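Local coordinates for nitrate reductase (Ulva prolifera, PDB 5YLY), which probably catalyses the NADH-dependent reduction of nitrate in nitrate assimilation, the crystallised part being its FAD-binding cytochrome b5 reductase domain, at residues F27-K31 against V138-I142; D58-L64 against T94-G100; H69-R73 against H101-V105. All coordinates share one frame; numbering follows the deposited sequence. Where two conformers were deposited one is given.

Contact 1: F27-K31 against V138-I142; sequences FLNPK and VKGPI
F27 and V138 meet at about a right angle: the phenyl ring offers its edge, and CE2 comes to 3.9 Å from CB of V138, which lies near the ring plane. With CG of F27 anti to the backbone N (chi1 174°), the ring is carried from a loop across to the strand. Next to it L28 slants over the same valine, its CD2 3.6 Å from V138 CG1, while its CB rests 3.4 Å from G140 O. A flat ring, a branched leucine and a compact valine, all buried, suit this apolar corner. In G140 the chain is almost fully extended, a shape glycine takes easily. The peptide bond that follows is cis, and P141, a residue type that tolerates such a bond well, sets its ring obliquely against P30, with CD to CD at 3.9 Å. Between the two prolines G140 O approaches P30 N, but the ring nitrogen of a proline carries no hydrogen to give it. These residues join the run before strand 34-43 to strand 135-142 of the antiparallel barrel that forms the FAD-binding domain. Within the loop, N29 makes an Asx turn: OD1 accepts from K31 N at 3.1 Å, the donor sitting above the carbonyl plane. Water supplies polar links across the contact, one molecule accepting from N29 N and, weakly, from G140 N, with its oxygen 2.9 Å from V138 O on the strand. Toward the outside, K139 runs its methylenes alongside P30 O and bends at chi3 (-87°), which brings NZ to two more waters, at 2.8 Å and 3.2 Å; these in turn donate to P30 O and K31 O respectively.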
loop_
_atom_site.group_PDB
_atom_site.type_symbol
_atom_site.label_atom_id
_atom_site.label_comp_id
_atom_site.label_asym_id
_atom_site.label_seq_id
_atom_site.Cartn_x
_atom_site.Cartn_y
_atom_site.Cartn_z
ATOM N N PHE A 27 11.711 -6.301 -15.636
ATOM C CA PHE A 27 11.061 -5.210 -16.343
ATOM C C PHE A 27 11.511 -3.862 -15.766
ATOM O O PHE A 27 11.939 -2.998 -16.530
ATOM C CB PHE A 27 9.551 -5.333 -16.246
ATOM C CG PHE A 27 8.775 -4.165 -16.817
ATOM C CD1 PHE A 27 8.545 -4.067 -18.181
ATOM C CD2 PHE A 27 8.221 -3.200 -15.985
ATOM C CE1 PHE A 27 7.807 -3.006 -18.712
ATOM C CE2 PHE A 27 7.442 -2.158 -16.521
ATOM C CZ PHE A 27 7.242 -2.075 -17.881
ATOM N N LEU A 28 11.426 -3.680 -14.437
ATOM C CA LEU A 28 11.798 -2.411 -13.813
ATOM C C LEU A 28 13.277 -2.076 -13.923
ATOM O O LEU A 28 14.150 -2.909 -13.632
ATOM C CB LEU A 28 11.332 -2.316 -12.363
ATOM C CG LEU A 28 9.820 -2.352 -12.144
ATOM C CD1 LEU A 28 9.538 -2.474 -10.690
ATOM C CD2 LEU A 28 9.126 -1.111 -12.761
ATOM N N ASN A 29 13.538 -0.845 -14.378
ATOM C CA ASN A 29 14.888 -0.307 -14.554
ATOM C C ASN A 29 14.840 1.117 -14.014
ATOM O O ASN A 29 14.144 1.957 -14.581
ATOM C CB ASN A 29 15.314 -0.338 -16.024
ATOM C CG ASN A 29 16.715 0.167 -16.239
ATOM O OD1 ASN A 29 17.278 0.876 -15.400
ATOM N ND2 ASN A 29 17.289 -0.147 -17.387
ATOM N N PRO A 30 15.506 1.382 -12.871
ATOM C CA PRO A 30 15.380 2.703 -12.236
ATOM C C PRO A 30 15.903 3.880 -13.065
ATOM O O PRO A 30 15.602 5.021 -12.728
ATOM C CB PRO A 30 16.148 2.528 -10.919
ATOM C CG PRO A 30 17.143 1.434 -11.211
ATOM C CD PRO A 30 16.352 0.483 -12.055
ATOM N N LYS A 31 16.624 3.602 -14.162
ATOM C CA LYS A 31 17.197 4.628 -15.034
ATOM C C LYS A 31 16.305 4.873 -16.241
ATOM O O LYS A 31 16.621 5.762 -17.043
ATOM C CB LYS A 31 18.562 4.165 -15.572
ATOM C CG LYS A 31 19.625 3.839 -14.540
ATOM C CD LYS A 31 20.927 3.629 -15.290
ATOM C CE LYS A 31 21.946 2.835 -14.527
ATOM N NZ LYS A 31 23.076 2.444 -15.409
ATOM N N VAL A 138 6.524 3.352 -17.003
ATOM C CA VAL A 138 6.795 2.902 -15.641
ATOM C C VAL A 138 8.255 3.071 -15.271
ATOM O O VAL A 138 9.122 2.556 -15.974
ATOM C CB VAL A 138 6.335 1.421 -15.451
ATOM C CG1 VAL A 138 6.436 1.005 -13.990
ATOM C CG2 VAL A 138 4.904 1.223 -15.959
ATOM N N LYS A 139 8.518 3.718 -14.125
ATOM C CA LYS A 139 9.888 3.871 -13.621
ATOM C C LYS A 139 9.993 3.327 -12.201
ATOM O O LYS A 139 9.223 3.701 -11.313
ATOM C CB LYS A 139 10.370 5.344 -13.704
ATOM C CG LYS A 139 11.811 5.519 -13.190
ATOM C CD LYS A 139 12.417 6.897 -13.489
ATOM C CE LYS A 139 13.062 6.929 -14.850
ATOM N NZ LYS A 139 13.891 8.152 -15.037
ATOM N N GLY A 140 10.978 2.482 -11.980
ATOM C CA GLY A 140 11.181 1.910 -10.657
ATOM C C GLY A 140 12.305 0.909 -10.652
ATOM O O GLY A 140 12.886 0.667 -11.700
ATOM N N PRO A 141 12.599 0.268 -9.507
ATOM C CA PRO A 141 11.934 0.446 -8.203
ATOM C C PRO A 141 12.298 1.737 -7.503
ATOM O O PRO A 141 13.388 2.281 -7.703
ATOM C CB PRO A 141 12.376 -0.789 -7.390
ATOM C CG PRO A 141 13.357 -1.561 -8.256
ATOM C CD PRO A 141 13.709 -0.697 -9.431
ATOM N N ILE A 142 11.368 2.228 -6.699
ATOM C CA ILE A 142 11.538 3.437 -5.915
ATOM C C ILE A 142 11.398 3.081 -4.452
ATOM O O ILE A 142 10.448 2.395 -4.065
ATOM C CB ILE A 142 10.471 4.527 -6.277
ATOM C CG1 ILE A 142 10.263 4.692 -7.820
ATOM C CG2 ILE A 142 10.803 5.865 -5.582
ATOM C CD1 ILE A 142 11.458 5.264 -8.652
HETATM O O HOH W 1 11.553 1.142 -15.092
HETATM O O HOH W 2 16.178 7.911 -13.412
HETATM O O HOH W 3 14.468 7.879 -18.221
#

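Contact 2: D58-L64 against T94-G100; sequences DEQLLGL and TANETRG
Segments 58-64 and 94-100 make a mainly polar loop-to-loop contact, from R99 and G100 against E59 and Q60 at one end to N96 against G63 and L64 at the other. The first loop leads into strand 69-75 of the FAD-binding barrel and the second into strand 101-107. G100 N donates to Q60 O at 2.9 Å, on a carbonyl lone pair, and G100 CA lies 3.3 Å from D58 O. With a positive phi and a backbone pressed so close, glycine fits well here. R99, extended from CG to NE, reaches E59 O with NH2 (3.0 Å). The carbonyl lies at the edge of the guanidinium, near its plane, and meets it nearly along the C=O axis, while L61 CD1 lies over one face. The long arginine therefore serves both a backbone oxygen and an apolar neighbour. At the other end the carboxamide of N96 puts OD1 beside two successive amides, 2.8 Å from G63 N and 2.9 Å from L64 N, both tilted from its carbonyl plane; L61 CD1 packs on N96 CB. A type I turn from A95 to T98 presents this asparagine, and E97 braces the turn by accepting from A95 N and T98 OG1 through OE2. A water accepts from L62 N and donates to N96 O and T98 O, bridging the two loops between these ends. Because R99 and N96 both bind backbone atoms, the pairing probably helps to set the course of the 58-64 chain, and two bonds on OD1 should hold the amide's rotation.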
loop_
_atom_site.group_PDB
_atom_site.type_symbol
_atom_site.label_atom_id
_atom_site.label_comp_id
_atom_site.label_asym_id
_atom_site.label_seq_id
_atom_site.Cartn_x
_atom_site.Cartn_y
_atom_site.Cartn_z
ATOM N N ASP A 58 5.235 -12.165 -21.597
ATOM C CA ASP A 58 4.383 -12.749 -20.559
ATOM C C ASP A 58 5.115 -13.652 -19.518
ATOM O O ASP A 58 4.463 -14.164 -18.607
ATOM C CB ASP A 58 3.171 -13.458 -21.188
ATOM C CG ASP A 58 3.439 -14.703 -22.001
ATOM O OD1 ASP A 58 4.597 -15.169 -22.016
ATOM O OD2 ASP A 58 2.489 -15.200 -22.637
ATOM N N GLU A 59 6.448 -13.805 -19.611
ATOM C CA GLU A 59 7.179 -14.577 -18.594
ATOM C C GLU A 59 8.154 -13.677 -17.803
ATOM O O GLU A 59 8.947 -14.166 -16.991
ATOM C CB GLU A 59 7.919 -15.744 -19.244
ATOM C CG GLU A 59 7.020 -16.893 -19.667
ATOM C CD GLU A 59 7.711 -17.902 -20.561
ATOM O OE1 GLU A 59 8.926 -18.142 -20.373
ATOM O OE2 GLU A 59 7.030 -18.468 -21.446
ATOM N N GLN A 60 8.080 -12.366 -18.027
ATOM C CA GLN A 60 9.040 -11.430 -17.456
ATOM C C GLN A 60 8.824 -11.165 -15.992
ATOM O O GLN A 60 7.698 -11.049 -15.535
ATOM C CB GLN A 60 9.090 -10.119 -18.270
ATOM C CG GLN A 60 10.301 -9.239 -17.959
ATOM C CD GLN A 60 10.322 -7.925 -18.701
ATOM O OE1 GLN A 60 9.288 -7.346 -19.038
ATOM N NE2 GLN A 60 11.513 -7.423 -18.977
ATOM N N LEU A 61 9.941 -11.123 -15.258
ATOM C CA LEU A 61 9.970 -10.804 -13.833
ATOM C C LEU A 61 9.718 -9.297 -13.711
ATOM O O LEU A 61 10.300 -8.512 -14.465
ATOM C CB LEU A 61 11.392 -11.134 -13.313
ATOM C CG LEU A 61 11.713 -10.892 -11.826
ATOM C CD1 LEU A 61 10.914 -11.835 -10.940
ATOM C CD2 LEU A 61 13.197 -11.079 -11.574
ATOM N N LEU A 62 8.872 -8.887 -12.757
ATOM C CA LEU A 62 8.628 -7.462 -12.552
ATOM C C LEU A 62 9.892 -6.756 -12.052
ATOM O O LEU A 62 10.238 -5.711 -12.584
ATOM C CB LEU A 62 7.483 -7.242 -11.569
ATOM C CG LEU A 62 7.142 -5.785 -11.230
ATOM C CD1 LEU A 62 6.744 -4.964 -12.495
ATOM C CD2 LEU A 62 6.022 -5.748 -10.182
ATOM N N GLY A 63 10.529 -7.314 -11.030
ATOM C CA GLY A 63 11.747 -6.759 -10.445
ATOM C C GLY A 63 11.463 -5.648 -9.458
ATOM O O GLY A 63 12.153 -4.622 -9.459
ATOM N N LEU A 64 10.437 -5.848 -8.624
ATOM C CA LEU A 64 10.020 -4.889 -7.609
ATOM C C LEU A 64 10.296 -5.507 -6.242
ATOM O O LEU A 64 9.520 -6.365 -5.793
ATOM C CB LEU A 64 8.504 -4.524 -7.733
ATOM C CG LEU A 64 8.012 -3.424 -6.752
ATOM C CD1 LEU A 64 8.744 -2.071 -7.004
ATOM C CD2 LEU A 64 6.487 -3.221 -6.869
ATOM N N THR A 94 0.270 -6.971 -7.110
ATOM C CA THR A 94 1.046 -8.149 -7.489
ATOM C C THR A 94 2.508 -7.712 -7.320
ATOM O O THR A 94 2.801 -6.505 -7.288
ATOM C CB THR A 94 0.793 -8.628 -8.945
ATOM O OG1 THR A 94 1.038 -7.552 -9.850
ATOM C CG2 THR A 94 -0.624 -9.142 -9.152
ATOM N N ALA A 95 3.423 -8.660 -7.230
ATOM C CA ALA A 95 4.848 -8.294 -7.154
ATOM C C ALA A 95 5.666 -9.349 -7.940
ATOM O O ALA A 95 5.140 -9.869 -8.945
ATOM C CB ALA A 95 5.285 -8.150 -5.691
ATOM N N ASN A 96 6.884 -9.719 -7.485
ATOM C CA ASN A 96 7.734 -10.640 -8.259
ATOM C C ASN A 96 7.157 -12.031 -8.474
ATOM O O ASN A 96 7.515 -12.681 -9.457
ATOM C CB ASN A 96 9.137 -10.726 -7.671
ATOM C CG ASN A 96 9.927 -9.461 -7.886
ATOM O OD1 ASN A 96 9.573 -8.628 -8.722
ATOM N ND2 ASN A 96 11.031 -9.292 -7.145
ATOM N N GLU A 97 6.250 -12.474 -7.603
ATOM C CA GLU A 97 5.609 -13.795 -7.731
ATOM C C GLU A 97 4.753 -13.926 -9.014
ATOM O O GLU A 97 4.438 -15.041 -9.431
ATOM C CB GLU A 97 4.743 -14.097 -6.482
ATOM C CG GLU A 97 3.368 -13.404 -6.449
ATOM C CD GLU A 97 3.356 -11.883 -6.452
ATOM O OE1 GLU A 97 4.292 -11.286 -5.876
ATOM O OE2 GLU A 97 2.407 -11.286 -7.015
ATOM N N THR A 98 4.325 -12.790 -9.586
ATOM C CA THR A 98 3.464 -12.771 -10.773
ATOM C C THR A 98 4.289 -12.309 -11.978
ATOM O O THR A 98 4.634 -11.133 -12.074
ATOM C CB THR A 98 2.291 -11.820 -10.536
ATOM O OG1 THR A 98 1.569 -12.248 -9.388
ATOM C CG2 THR A 98 1.349 -11.745 -11.738
ATOM N N ARG A 99 4.538 -13.221 -12.905
ATOM C CA ARG A 99 5.286 -12.903 -14.111
ATOM C C ARG A 99 4.376 -12.423 -15.250
ATOM O O ARG A 99 3.216 -12.828 -15.345
ATOM C CB ARG A 99 6.100 -14.121 -14.588
ATOM C CG ARG A 99 7.256 -14.470 -13.654
ATOM C CD ARG A 99 8.025 -15.670 -14.181
ATOM N NE ARG A 99 9.197 -15.967 -13.358
ATOM C CZ ARG A 99 10.423 -15.499 -13.576
ATOM N NH1 ARG A 99 11.423 -15.851 -12.779
ATOM N NH2 ARG A 99 10.662 -14.678 -14.593
ATOM N N GLY A 100 4.938 -11.584 -16.106
ATOM C CA GLY A 100 4.301 -11.121 -17.321
ATOM C C GLY A 100 3.320 -9.987 -17.203
ATOM O O GLY A 100 2.934 -9.431 -18.228
HETATM O O HOH W 4 7.285 -10.880 -11.588
HETATM O O HOH W 5 8.383 -8.782 -5.028
#

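Contact 3: H69-R73 against H101-V105; sequences HMLIR and HFDLV. With FAD (flavin-adenine dinucleotide), chain C.
M70 and F102 come from opposite directions into the tightly packed half of this contact, where strands 69-73 and 101-105 face each other across the barrel interior. Their axes are 11.2 Å apart and cross at 81°, so side chains alone bridge the gap. In the conformer of M70 given here, one of two deposited, the thioether lies over one face of the F102 ring: SD is 4.1 Å from the ring centroid, offset toward the rim, and CE 4.2 Å from it, almost on the ring normal. This is a Met-aromatic contact with a CH-pi component, and the unbranched methionine can bend at chi3 to lay itself on the ring. CB of F102 already points at the other strand, and chi1 (63°) places CG in the crowded position between N and carbonyl carbon. Beside this pair I72 and L104 reach toward each other tip to tip, CD1 to CD1 at 3.3 Å, tighter than usual for two methyls. L104 CG also lies at the edge of the F102 ring.

Strand alternation sends the other side chains elsewhere, and they take no part in this packing. On the outer side L71, R73 and H101 are partly exposed; R73 makes a salt bridge to E137, and buried D103 makes one to R52. At the flavin end the FAD methyl C7M lies over one face of the H69 ring, offset toward its rim and 3.7 Å from ND1, while V105 O accepts from FAD N3 at 2.8 Å with a nearly straight bond (169°). The two strands thus supply both ends of the isoalloxazine with a partner. In the antiparallel sheet strand 69-75 runs between 85-90 and 135-142, and strand 101-107 pairs with 48-54, whose F53 packs against F102 and L104.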
loop_
_atom_site.group_PDB
_atom_site.type_symbol
_atom_site.label_atom_id
_atom_site.label_comp_id
_atom_site.label_asym_id
_atom_site.label_seq_id
_atom_site.Cartn_x
_atom_site.Cartn_y
_atom_site.Cartn_z
ATOM N N HIS A 69 8.104 0.698 -4.571
ATOM C CA HIS A 69 6.951 1.000 -5.446
ATOM C C HIS A 69 7.459 1.482 -6.823
ATOM O O HIS A 69 8.665 1.448 -7.089
ATOM C CB HIS A 69 6.063 2.076 -4.762
ATOM C CG HIS A 69 6.730 3.412 -4.565
ATOM N ND1 HIS A 69 7.393 3.727 -3.389
ATOM C CD2 HIS A 69 6.743 4.501 -5.378
ATOM C CE1 HIS A 69 7.824 4.975 -3.536
ATOM N NE2 HIS A 69 7.444 5.484 -4.713
ATOM N N MET A 70 6.544 1.949 -7.681
ATOM C CA MET A 70 6.886 2.416 -9.028
ATOM C C MET A 70 6.257 3.768 -9.302
ATOM O O MET A 70 5.266 4.123 -8.664
ATOM C CB MET A 70 6.368 1.415 -10.087
ATOM C CG MET A 70 4.870 1.215 -10.044
ATOM S SD MET A 70 4.104 -0.064 -11.111
ATOM C CE MET A 70 5.348 -1.280 -11.111
ATOM N N LEU A 71 6.795 4.492 -10.275
ATOM C CA LEU A 71 6.192 5.748 -10.687
ATOM C C LEU A 71 5.558 5.462 -12.028
ATOM O O LEU A 71 6.186 4.878 -12.921
ATOM C CB LEU A 71 7.257 6.869 -10.807
ATOM C CG LEU A 71 8.018 7.154 -9.529
ATOM C CD1 LEU A 71 9.101 8.220 -9.784
ATOM C CD2 LEU A 71 7.081 7.595 -8.416
ATOM N N ILE A 72 4.302 5.814 -12.162
ATOM C CA ILE A 72 3.600 5.567 -13.413
ATOM C C ILE A 72 3.246 6.908 -14.014
ATOM O O ILE A 72 2.782 7.791 -13.290
ATOM C CB ILE A 72 2.345 4.709 -13.164
ATOM C CG1 ILE A 72 2.767 3.323 -12.582
ATOM C CG2 ILE A 72 1.516 4.560 -14.449
ATOM C CD1 ILE A 72 1.743 2.522 -12.050
ATOM N N ARG A 73 3.467 7.050 -15.317
ATOM C CA ARG A 73 3.193 8.335 -15.967
ATOM C C ARG A 73 2.584 8.191 -17.337
ATOM O O ARG A 73 2.707 7.138 -17.976
ATOM C CB ARG A 73 4.462 9.210 -16.033
ATOM C CG ARG A 73 5.457 8.793 -17.084
ATOM C CD ARG A 73 6.701 9.672 -17.062
ATOM N NE ARG A 73 7.409 9.531 -18.320
ATOM C CZ ARG A 73 8.362 10.361 -18.736
ATOM N NH1 ARG A 73 8.934 10.182 -19.919
ATOM N NH2 ARG A 73 8.760 11.366 -17.965
ATOM N N HIS A 101 2.930 -9.597 -15.967
ATOM C CA HIS A 101 2.020 -8.474 -15.796
ATOM C C HIS A 101 2.091 -8.003 -14.359
ATOM O O HIS A 101 2.608 -8.719 -13.503
ATOM C CB HIS A 101 0.547 -8.867 -16.183
ATOM C CG HIS A 101 -0.150 -9.794 -15.219
ATOM N ND1 HIS A 101 -0.128 -11.159 -15.392
ATOM C CD2 HIS A 101 -0.877 -9.510 -14.111
ATOM C CE1 HIS A 101 -0.838 -11.665 -14.392
ATOM N NE2 HIS A 101 -1.305 -10.709 -13.598
ATOM N N PHE A 102 1.521 -6.835 -14.086
ATOM C CA PHE A 102 1.286 -6.344 -12.731
ATOM C C PHE A 102 -0.120 -5.786 -12.688
ATOM O O PHE A 102 -0.652 -5.305 -13.713
ATOM C CB PHE A 102 2.317 -5.315 -12.240
ATOM C CG PHE A 102 2.376 -4.014 -13.011
ATOM C CD1 PHE A 102 1.555 -2.951 -12.674
ATOM C CD2 PHE A 102 3.251 -3.859 -14.077
ATOM C CE1 PHE A 102 1.603 -1.744 -13.401
ATOM C CE2 PHE A 102 3.328 -2.649 -14.782
ATOM C CZ PHE A 102 2.519 -1.590 -14.436
ATOM N N ASP A 103 -0.696 -5.801 -11.494
ATOM C CA ASP A 103 -2.047 -5.291 -11.286
ATOM C C ASP A 103 -1.972 -4.075 -10.414
ATOM O O ASP A 103 -1.315 -4.137 -9.389
ATOM C CB ASP A 103 -2.877 -6.340 -10.524
ATOM C CG ASP A 103 -3.231 -7.578 -11.301
ATOM O OD1 ASP A 103 -2.870 -7.650 -12.499
ATOM O OD2 ASP A 103 -3.817 -8.496 -10.699
ATOM N N LEU A 104 -2.723 -3.021 -10.751
ATOM C CA LEU A 104 -2.800 -1.833 -9.911
ATOM C C LEU A 104 -4.233 -1.761 -9.448
ATOM O O LEU A 104 -5.135 -1.849 -10.278
ATOM C CB LEU A 104 -2.531 -0.521 -10.683
ATOM C CG LEU A 104 -1.230 -0.347 -11.387
ATOM C CD1 LEU A 104 -1.236 1.029 -12.062
ATOM C CD2 LEU A 104 -0.021 -0.495 -10.395
ATOM N N VAL A 105 -4.449 -1.530 -8.154
ATOM C CA VAL A 105 -5.805 -1.288 -7.650
ATOM C C VAL A 105 -5.823 0.201 -7.362
ATOM O O VAL A 105 -5.012 0.684 -6.570
ATOM C CB VAL A 105 -6.114 -2.188 -6.427
ATOM C CG1 VAL A 105 -7.373 -1.720 -5.699
ATOM C CG2 VAL A 105 -6.252 -3.630 -6.878
HETATM P PA FAD C . -4.580 14.431 -7.472
HETATM O O1A FAD C . -4.893 15.228 -8.683
HETATM O O2A FAD C . -3.106 14.310 -7.163
HETATM O O5B FAD C . -5.412 15.062 -6.229
HETATM C C5B FAD C . -4.774 15.232 -4.945
HETATM C C4B FAD C . -5.663 14.706 -3.844
HETATM O O4B FAD C . -6.962 15.338 -3.885
HETATM C C3B FAD C . -5.976 13.218 -3.893
HETATM O O3B FAD C . -4.888 12.425 -3.424
HETATM C C2B FAD C . -7.216 13.129 -2.999
HETATM O O2B FAD C . -6.882 12.994 -1.623
HETATM C C1B FAD C . -7.909 14.482 -3.261
HETATM N N9A FAD C . -9.106 14.399 -4.101
HETATM C C8A FAD C . -9.236 14.843 -5.391
HETATM N N7A FAD C . -10.414 14.610 -5.922
HETATM C C5A FAD C . -11.104 13.956 -4.913
HETATM C C6A FAD C . -12.394 13.383 -4.859
HETATM N N6A FAD C . -13.174 13.213 -5.929
HETATM N N1A FAD C . -12.791 12.836 -3.687
HETATM C C2A FAD C . -11.933 12.822 -2.659
HETATM N N3A FAD C . -10.678 13.282 -2.611
HETATM C C4A FAD C . -10.320 13.838 -3.777
HETATM N N1 FAD C . -3.222 5.147 -5.036
HETATM C C2 FAD C . -4.033 4.125 -5.455
HETATM O O2 FAD C . -5.196 4.356 -5.820
HETATM N N3 FAD C . -3.539 2.810 -5.471
HETATM C C4 FAD C . -2.260 2.417 -5.083
HETATM O O4 FAD C . -1.895 1.266 -5.216
HETATM C C4X FAD C . -1.415 3.511 -4.609
HETATM N N5 FAD C . -0.206 3.224 -4.186
HETATM C C5X FAD C . 0.583 4.268 -3.697
HETATM C C6 FAD C . 1.865 3.969 -3.213
HETATM C C7 FAD C . 2.695 4.975 -2.716
HETATM C C7M FAD C . 4.052 4.598 -2.177
HETATM C C8 FAD C . 2.237 6.321 -2.697
HETATM C C8M FAD C . 3.129 7.447 -2.211
HETATM C C9 FAD C . 0.954 6.613 -3.159
HETATM C C9A FAD C . 0.126 5.600 -3.664
HETATM N N10 FAD C . -1.182 5.873 -4.176
HETATM C C10 FAD C . -1.989 4.852 -4.634
HETATM C "C1'" FAD C . -1.668 7.251 -4.370
HETATM C "C2'" FAD C . -1.326 7.812 -5.751
HETATM O "O2'" FAD C . 0.067 8.119 -5.842
HETATM C "C3'" FAD C . -2.129 9.066 -6.097
HETATM O "O3'" FAD C . -1.886 10.078 -5.127
HETATM C "C4'" FAD C . -3.630 8.823 -6.278
HETATM O "O4'" FAD C . -3.826 7.941 -7.383
HETATM C "C5'" FAD C . -4.426 10.093 -6.508
HETATM O "O5'" FAD C . -3.778 10.867 -7.540
HETATM P P FAD C . -4.624 11.775 -8.565
HETATM O O1P FAD C . -3.712 12.316 -9.598
HETATM O O2P FAD C . -5.846 11.031 -9.044
HETATM O O3P FAD C . -5.128 12.936 -7.605
#

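The three contacts touch one another pairwise, and contact 3 reaches the flavin. Contact 1 and contact 2, centres about 13 Å apart, share backbone hydrogen bonds: F27 N to L61 O at 2.9 Å and L28 N to L62 O at 3.0 Å. Contact 1 meets contact 3 through the sheet, by the backbone bond of L71 N to K139 O (2.8 Å) and by V138 packing beside M70. Contacts 2 and 3 are joined by the hydrogen bond between T94 OG1 and D103 N (3.0 Å) and by L62 resting on F102. Contact 3 touches FAD directly, whereas the L64 side chain is about 9 Å and that of P141 about 11 Å from it, so contacts 1 and 2 stand farther from the flavin.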